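Local coordinates for yuaD protein (Bacillus subtilis, PDB 1ORU) that is of unknown function but carries a MOSC domain and may bind molybdenum and pyridoxal phosphate, possibly in metal-sulfur cluster chemistry, at residues D29-Y35 / P170-T175; P87-W93 / V138-Y143; T107-S113 / L124-E128. All coordinates share one frame; numbering follows the deposited sequence. Where two conformers were deposited one is given.

Contact 1 of 3, residues D29-Y35 / P170-T175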
# COMPACT_ATOMS: atom_id res chain seq x y z
N ASP A 29 25.64 6.31 8.58
CA ASP A 29 26.33 5.13 8.08
C ASP A 29 25.41 3.93 8.20
O ASP A 29 25.57 2.93 7.50
CB ASP A 29 27.60 4.88 8.90
CG ASP A 29 27.30 4.42 10.31
OD1 ASP A 29 26.56 5.14 11.03
OD2 ASP A 29 27.79 3.35 10.71
N LYS A 30 24.43 4.03 9.09
CA LYS A 30 23.49 2.95 9.33
C LYS A 30 22.13 3.48 9.77
O LYS A 30 22.03 4.56 10.34
CB LYS A 30 24.04 2.02 10.42
CG LYS A 30 23.00 1.12 11.08
CD LYS A 30 23.46 0.59 12.43
CE LYS A 30 22.37 -0.26 13.08
NZ LYS A 30 22.76 -0.78 14.42
N LEU A 31 21.08 2.70 9.51
CA LEU A 31 19.72 3.05 9.91
C LEU A 31 19.02 1.79 10.38
O LEU A 31 19.29 0.70 9.87
CB LEU A 31 18.92 3.63 8.74
CG LEU A 31 19.23 5.02 8.19
CD1 LEU A 31 18.28 5.32 7.03
CD2 LEU A 31 19.08 6.06 9.29
N ASP A 32 18.13 1.94 11.35
CA ASP A 32 17.36 0.81 11.83
C ASP A 32 15.96 0.96 11.26
O ASP A 32 15.35 2.03 11.39
CB ASP A 32 17.29 0.78 13.36
CG ASP A 32 18.60 0.39 13.99
OD1 ASP A 32 19.17 -0.65 13.59
OD2 ASP A 32 19.07 1.12 14.90
N PHE A 33 15.46 -0.08 10.61
CA PHE A 33 14.11 -0.07 10.08
C PHE A 33 13.30 -0.93 11.03
O PHE A 33 13.70 -2.04 11.37
CB PHE A 33 14.03 -0.70 8.68
CG PHE A 33 14.55 0.18 7.57
CD1 PHE A 33 14.83 1.52 7.78
CD2 PHE A 33 14.73 -0.35 6.29
CE1 PHE A 33 15.28 2.33 6.73
CE2 PHE A 33 15.18 0.44 5.24
CZ PHE A 33 15.45 1.79 5.46
N ASP A 34 12.16 -0.42 11.47
CA ASP A 34 11.28 -1.16 12.36
C ASP A 34 9.87 -0.82 11.92
O ASP A 34 9.67 0.10 11.13
CB ASP A 34 11.51 -0.72 13.81
CG ASP A 34 10.93 -1.70 14.83
OD1 ASP A 34 10.22 -2.65 14.42
OD2 ASP A 34 11.19 -1.52 16.03
N TYR A 35 8.88 -1.55 12.42
CA TYR A 35 7.51 -1.23 12.04
C TYR A 35 7.27 0.23 12.42
O TYR A 35 7.51 0.63 13.55
CB TYR A 35 6.54 -2.16 12.77
CG TYR A 35 6.73 -3.61 12.39
CD1 TYR A 35 6.61 -4.02 11.06
CD2 TYR A 35 7.06 -4.57 13.34
CE1 TYR A 35 6.80 -5.36 10.69
CE2 TYR A 35 7.25 -5.91 12.99
CZ TYR A 35 7.12 -6.29 11.66
OH TYR A 35 7.29 -7.61 11.31
N PRO A 170 11.46 -5.65 9.85
CA PRO A 170 12.52 -4.91 10.55
C PRO A 170 13.92 -5.42 10.27
O PRO A 170 14.11 -6.58 9.89
CB PRO A 170 12.13 -5.07 12.03
CG PRO A 170 10.64 -5.31 11.98
CD PRO A 170 10.54 -6.27 10.82
N GLY A 171 14.91 -4.55 10.46
CA GLY A 171 16.29 -4.92 10.23
C GLY A 171 17.17 -3.70 10.03
O GLY A 171 16.67 -2.61 9.76
N ALA A 172 18.48 -3.88 10.15
CA ALA A 172 19.42 -2.78 9.98
C ALA A 172 19.84 -2.66 8.52
O ALA A 172 19.93 -3.66 7.81
CB ALA A 172 20.65 -3.00 10.84
N VAL A 173 20.09 -1.43 8.08
CA VAL A 173 20.53 -1.19 6.71
C VAL A 173 21.81 -0.36 6.81
O VAL A 173 21.95 0.47 7.71
CB VAL A 173 19.44 -0.46 5.87
CG1 VAL A 173 18.23 -1.38 5.71
CG2 VAL A 173 19.01 0.84 6.55
N TYR A 174 22.74 -0.62 5.89
CA TYR A 174 24.05 0.04 5.90
C TYR A 174 24.40 0.70 4.58
O TYR A 174 23.98 0.26 3.52
CB TYR A 174 25.12 -1.01 6.24
CG TYR A 174 24.79 -1.83 7.47
CD1 TYR A 174 25.18 -1.42 8.75
CD2 TYR A 174 24.07 -3.03 7.36
CE1 TYR A 174 24.87 -2.17 9.88
CE2 TYR A 174 23.75 -3.79 8.49
CZ TYR A 174 24.15 -3.35 9.75
OH TYR A 174 23.84 -4.10 10.87
N THR A 175 25.21 1.76 4.65
CA THR A 175 25.63 2.48 3.45
C THR A 175 26.28 1.52 2.44
O THR A 175 27.13 0.71 2.80
CB THR A 175 26.66 3.58 3.80
OG1 THR A 175 26.09 4.46 4.78
CG2 THR A 175 27.03 4.38 2.56
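With chi1 at -76°, F33 sets CG beside its own backbone N and lays its ring against V173, which at chi1 -65° meets that ring with both methyls. CG2 of V173 stands over the face, 4.0 Å from the centroid of the F33 ring and toward its rim, a CH-pi contact, while CG1 of V173 touches CE2 of F33 at 3.6 Å. The same CG2 also lies on CB of L31, so one valine fills the angle between two larger residues. The backbones form an antiparallel ladder in which L31 pairs with V173 and F33 with G171 as hydrogen-bonded pairs; V173 N donates to L31 O at 2.9 Å. T175 N prolongs the ladder to D29 O. The backbone angles of G171 are ones at which a side chain would strike the preceding carbonyl. On the sheet face of K30, D32, A172 and Y174, the extended chain of K30 runs alongside the Y174 ring, CG to CE1 4.0 Å; its CE passes CB of A172, and K30 NZ makes a long salt bridge (3.7 Å) to D32 OD1. At the other end P170 lies over a face of the Y35 ring, its CG 3.7 Å from the centroid. Replacing Y35 by an alanine would probably leave CG and CD of P170 without the ring they lie on and remove the packing of Y35 on T47 of the second subunit. Strands 30-33 and 171-174 make a two-stranded antiparallel ribbon of their own: L31 and V173 rest on L15 of strand 5-17, L31 and F33 meet I38, V173 also reaches F117 and A121, and A172 O accepts a hydrogen bond from S119 OG.

Contact 2 of 3, residues P87-W93 / V138-Y143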
# COMPACT_ATOMS: atom_id res chain seq x y z
N PRO A 87 23.30 22.46 -11.11
CA PRO A 87 24.39 21.48 -11.06
C PRO A 87 24.11 20.19 -10.31
O PRO A 87 24.60 19.13 -10.70
CB PRO A 87 25.53 22.28 -10.44
CG PRO A 87 24.83 23.23 -9.55
CD PRO A 87 23.68 23.70 -10.40
N ARG A 88 23.33 20.25 -9.24
CA ARG A 88 23.03 19.04 -8.48
C ARG A 88 21.83 19.15 -7.56
O ARG A 88 21.44 20.24 -7.14
CB ARG A 88 24.26 18.63 -7.66
CG ARG A 88 24.74 19.70 -6.70
CD ARG A 88 25.86 19.21 -5.80
NE ARG A 88 26.35 20.26 -4.92
CZ ARG A 88 27.27 20.08 -3.97
NH1 ARG A 88 27.81 18.89 -3.78
NH2 ARG A 88 27.66 21.11 -3.22
N ILE A 89 21.24 17.99 -7.25
CA ILE A 89 20.10 17.89 -6.36
C ILE A 89 20.46 16.79 -5.36
O ILE A 89 20.59 15.63 -5.73
CB ILE A 89 18.82 17.46 -7.12
CG1 ILE A 89 18.37 18.57 -8.07
CG2 ILE A 89 17.71 17.14 -6.13
CD1 ILE A 89 17.95 19.85 -7.37
N LEU A 90 20.63 17.16 -4.09
CA LEU A 90 21.00 16.19 -3.06
C LEU A 90 19.78 15.52 -2.44
O LEU A 90 18.77 16.18 -2.16
CB LEU A 90 21.82 16.87 -1.96
CG LEU A 90 23.11 17.54 -2.42
CD1 LEU A 90 23.83 18.12 -1.21
CD2 LEU A 90 24.00 16.54 -3.14
N PRO A 91 19.86 14.20 -2.20
CA PRO A 91 18.73 13.48 -1.60
C PRO A 91 18.26 14.13 -0.30
O PRO A 91 17.07 14.14 0.01
CB PRO A 91 19.29 12.08 -1.38
CG PRO A 91 20.22 11.92 -2.56
CD PRO A 91 20.93 13.27 -2.58
N GLU A 92 19.21 14.69 0.46
CA GLU A 92 18.91 15.34 1.73
C GLU A 92 17.90 16.47 1.58
O GLU A 92 17.01 16.63 2.42
CB GLU A 92 20.19 15.90 2.37
CG GLU A 92 21.22 14.86 2.75
CD GLU A 92 22.33 14.71 1.71
OE1 GLU A 92 22.01 14.58 0.51
OE2 GLU A 92 23.51 14.70 2.11
N TRP A 93 18.06 17.25 0.52
CA TRP A 93 17.17 18.37 0.27
C TRP A 93 15.74 17.91 0.03
O TRP A 93 14.79 18.66 0.28
CB TRP A 93 17.65 19.16 -0.95
CG TRP A 93 19.06 19.65 -0.85
CD1 TRP A 93 19.84 19.72 0.27
CD2 TRP A 93 19.85 20.18 -1.92
NE1 TRP A 93 21.07 20.26 -0.04
CE2 TRP A 93 21.09 20.55 -1.38
CE3 TRP A 93 19.62 20.38 -3.29
CZ2 TRP A 93 22.11 21.11 -2.16
CZ3 TRP A 93 20.63 20.94 -4.06
CH2 TRP A 93 21.86 21.29 -3.49
N VAL A 138 13.62 24.70 -0.80
CA VAL A 138 14.92 24.33 -0.23
C VAL A 138 15.95 24.40 -1.35
O VAL A 138 17.03 24.97 -1.19
CB VAL A 138 14.89 22.90 0.34
CG1 VAL A 138 16.30 22.47 0.75
CG2 VAL A 138 13.96 22.84 1.54
N ILE A 139 15.62 23.82 -2.50
CA ILE A 139 16.53 23.83 -3.63
C ILE A 139 16.82 25.28 -4.03
O ILE A 139 17.95 25.63 -4.38
CB ILE A 139 15.94 23.06 -4.84
CG1 ILE A 139 15.80 21.58 -4.48
CG2 ILE A 139 16.82 23.24 -6.06
CD1 ILE A 139 15.01 20.75 -5.49
N GLN A 140 15.79 26.11 -3.97
CA GLN A 140 15.93 27.52 -4.31
C GLN A 140 16.98 28.19 -3.44
O GLN A 140 17.79 28.97 -3.93
CB GLN A 140 14.59 28.25 -4.15
CG GLN A 140 14.68 29.75 -4.41
CD GLN A 140 14.88 30.08 -5.87
OE1 GLN A 140 13.93 30.14 -6.64
NE2 GLN A 140 16.13 30.29 -6.27
N SER A 141 16.98 27.87 -2.14
CA SER A 141 17.93 28.48 -1.22
C SER A 141 19.39 28.15 -1.54
O SER A 141 20.29 28.89 -1.13
CB SER A 141 17.61 28.10 0.23
OG SER A 141 17.86 26.73 0.51
N TYR A 142 19.63 27.06 -2.26
CA TYR A 142 20.99 26.68 -2.63
C TYR A 142 21.42 27.33 -3.94
O TYR A 142 22.60 27.33 -4.29
CB TYR A 142 21.12 25.16 -2.72
CG TYR A 142 21.15 24.49 -1.37
CD1 TYR A 142 22.32 24.50 -0.60
CD2 TYR A 142 20.00 23.91 -0.83
CE1 TYR A 142 22.33 23.94 0.68
CE2 TYR A 142 20.01 23.36 0.45
CZ TYR A 142 21.18 23.37 1.19
OH TYR A 142 21.18 22.84 2.46
N TYR A 143 20.45 27.88 -4.67
CA TYR A 143 20.72 28.54 -5.94
C TYR A 143 19.86 29.81 -5.99
O TYR A 143 19.08 30.00 -6.92
CB TYR A 143 20.35 27.62 -7.09
CG TYR A 143 21.06 26.28 -7.06
CD1 TYR A 143 22.44 26.20 -7.20
CD2 TYR A 143 20.34 25.09 -6.92
CE1 TYR A 143 23.10 24.98 -7.20
CE2 TYR A 143 20.99 23.86 -6.92
CZ TYR A 143 22.37 23.81 -7.06
OH TYR A 143 23.01 22.59 -7.09
O HOH W 1 25.34 22.80 -5.46
O HOH W 2 23.27 20.48 2.05
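An aromatic pair, W93 with Y142, joins helix 133-142 to the loop between helix 74-84 and strand 98-101, on the helical side of the MOSC domain. It is an offset stack: the five-membered ring of W93 and the Y142 ring have centroids 4.0 Å apart and planes only 13° from parallel. CD2 of Y142 sits over the centre of the indole system, and on the opposite face L90 CB covers the same rings, so the tryptophan is held between a neighbour in its own loop and the helix. Chi1 of W93, -56°, turns the indole toward the helix; CB of W93 also meets CG1 of V138, 4.0 Å away. The indole NE1 points in the ring plane to a water, which accepts that hydrogen bond and is also bonded to Y142 OH. Deeper in, the methyl ends of I89 and I139 touch, CD1 to CD1 at 3.6 Å, their side chains crossing at about a right angle; I89 continues onto A81 and I139 onto M84 of helix 74-84, and I139 also meets F153 of helix 149-156. Y143, next along the chain, reaches back toward P87 from the opposite direction, its CE1 3.4 Å from CG of the proline, while L149 and V86 pack against it too. Y143 OH lies at the indole edge, in the indole plane, 4.0 Å from W93 CH2. That hydroxyl gives its proton to R88 O at 2.8 Å, with the C=O···O angle at 124°, and accepts a bond from a second water, which in turn accepts from R88 NE at 2.8 Å, in the plane of the guanidinium group.

Contact 3 of 3, residues T107-S113 / L124-E128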
# COMPACT_ATOMS: atom_id res chain seq x y z
N THR A 107 10.75 5.74 -9.72
CA THR A 107 9.42 6.29 -9.49
C THR A 107 8.30 5.42 -10.08
O THR A 107 7.16 5.47 -9.60
CB THR A 107 9.34 7.73 -10.04
OG1 THR A 107 10.35 8.53 -9.40
CG2 THR A 107 7.98 8.34 -9.75
N SER A 108 8.62 4.62 -11.09
CA SER A 108 7.62 3.75 -11.70
C SER A 108 7.42 2.42 -10.98
O SER A 108 6.53 1.66 -11.34
CB SER A 108 7.98 3.46 -13.16
OG SER A 108 7.92 4.65 -13.94
N LEU A 109 8.24 2.13 -9.98
CA LEU A 109 8.11 0.87 -9.24
C LEU A 109 6.68 0.77 -8.70
O LEU A 109 6.25 1.61 -7.91
CB LEU A 109 9.11 0.81 -8.09
CG LEU A 109 9.21 -0.53 -7.36
CD1 LEU A 109 9.77 -1.60 -8.30
CD2 LEU A 109 10.11 -0.38 -6.15
N LYS A 110 5.96 -0.26 -9.11
CA LYS A 110 4.57 -0.41 -8.69
C LYS A 110 4.34 -0.75 -7.22
O LYS A 110 5.17 -1.38 -6.57
CB LYS A 110 3.87 -1.45 -9.57
CG LYS A 110 3.76 -1.01 -11.02
CD LYS A 110 3.15 -2.09 -11.90
CE LYS A 110 3.10 -1.65 -13.36
NZ LYS A 110 2.65 -2.75 -14.27
N GLU A 111 3.20 -0.30 -6.70
CA GLU A 111 2.82 -0.58 -5.33
C GLU A 111 2.79 -2.10 -5.19
O GLU A 111 2.35 -2.79 -6.11
CB GLU A 111 1.44 0.03 -5.01
CG GLU A 111 1.41 1.57 -4.96
CD GLU A 111 1.17 2.23 -6.32
OE1 GLU A 111 1.48 1.61 -7.36
OE2 GLU A 111 0.68 3.39 -6.35
N GLY A 112 3.26 -2.62 -4.07
CA GLY A 112 3.27 -4.07 -3.89
C GLY A 112 4.66 -4.64 -4.11
O GLY A 112 4.94 -5.78 -3.74
N SER A 113 5.53 -3.86 -4.75
CA SER A 113 6.91 -4.29 -4.98
C SER A 113 7.62 -4.27 -3.63
O SER A 113 7.20 -3.56 -2.72
CB SER A 113 7.63 -3.33 -5.94
OG SER A 113 7.03 -3.34 -7.23
N LEU A 124 8.02 -2.18 1.72
CA LEU A 124 6.86 -2.43 0.87
C LEU A 124 6.59 -1.13 0.12
O LEU A 124 6.39 -0.09 0.73
CB LEU A 124 5.64 -2.79 1.72
CG LEU A 124 4.29 -2.84 1.00
CD1 LEU A 124 4.26 -3.99 0.00
CD2 LEU A 124 3.17 -2.99 2.04
N CYS A 125 6.60 -1.18 -1.21
CA CYS A 125 6.37 0.03 -1.99
C CYS A 125 4.93 0.56 -1.91
O CYS A 125 3.96 -0.16 -2.19
CB CYS A 125 6.74 -0.21 -3.46
SG CYS A 125 6.56 1.27 -4.47
N GLU A 126 4.79 1.83 -1.51
CA GLU A 126 3.48 2.46 -1.42
C GLU A 126 3.28 3.54 -2.50
O GLU A 126 2.51 4.49 -2.32
CB GLU A 126 3.26 3.06 -0.03
CG GLU A 126 2.95 2.02 1.05
CD GLU A 126 1.61 1.31 0.84
OE1 GLU A 126 0.63 1.99 0.47
OE2 GLU A 126 1.53 0.08 1.06
N GLY A 127 3.99 3.39 -3.61
CA GLY A 127 3.80 4.30 -4.72
C GLY A 127 4.60 5.58 -4.81
O GLY A 127 5.46 5.88 -3.98
N GLU A 128 4.26 6.36 -5.83
CA GLU A 128 4.93 7.63 -6.11
C GLU A 128 4.82 8.67 -5.02
O GLU A 128 3.77 8.82 -4.38
CB GLU A 128 4.39 8.25 -7.39
CG GLU A 128 4.50 7.39 -8.63
CD GLU A 128 4.08 8.15 -9.87
OE1 GLU A 128 3.94 7.52 -10.94
OE2 GLU A 128 3.89 9.38 -9.77
O HOH W 3 2.01 5.57 -7.41
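C125 points its side chain at the loop 107-113, and E111 lies across the same strand beside G127, so the two segments meet through a thiol and a bent glutamate. With SG anti to the backbone N (chi1 -177°), the cysteine sulfur sits 3.5 Å from L109 O and accepts a hydrogen bond from G127 N at 3.4 Å. The chain of E111 bends at chi2 (87°) and its CG rests against G127 N at 3.4 Å; G127 has no side chain, and any CB there would collide with OE2 of E111. That OE2 accepts from a water, which accepts from E128 N. E128 and T107 cross at about a right angle, CG of E128 approaching T107 O, while T107 OG1 is bonded to E76 and G162. The backbones join at the other end: C125 N donates to S113 O at 2.9 Å, and G112 N to C125 O. S113 OG and S113 N both reach K110 O from the same face of its plane, fixing the turn. E111 packs on E111 of the second subunit; E126 OE1 makes a salt bridge to R66 of its own chain, while OE2 lies close to E126 OE2 of the second subunit. This is a type II beta turn, K110 to S113 with glycine at its third position, docked on strand 122-128 as the chain enters strand 114-116.

All three contacts belong to the MOSC domain. Along the chain, 29-35 comes first and 170-175 last, so contact 1 brackets the others; contact 3 in turn lies between the two segments of contact 2. Their centres are about 20 Å apart for contacts 1 and 3, and about 25 Å for contact 2 with either. Contact 3 sets a loop against strand 122-128 of the large mixed sheet, contact 1 is a separate two-stranded ribbon packed on strand 5-17 of that sheet, and contact 2 lies among the helices, across the chain's centre from contact 3. Strand 122-128 leads directly to helix 133-142. Contacts 1 and 3 also touch the second subunit, whereas contact 2 does not.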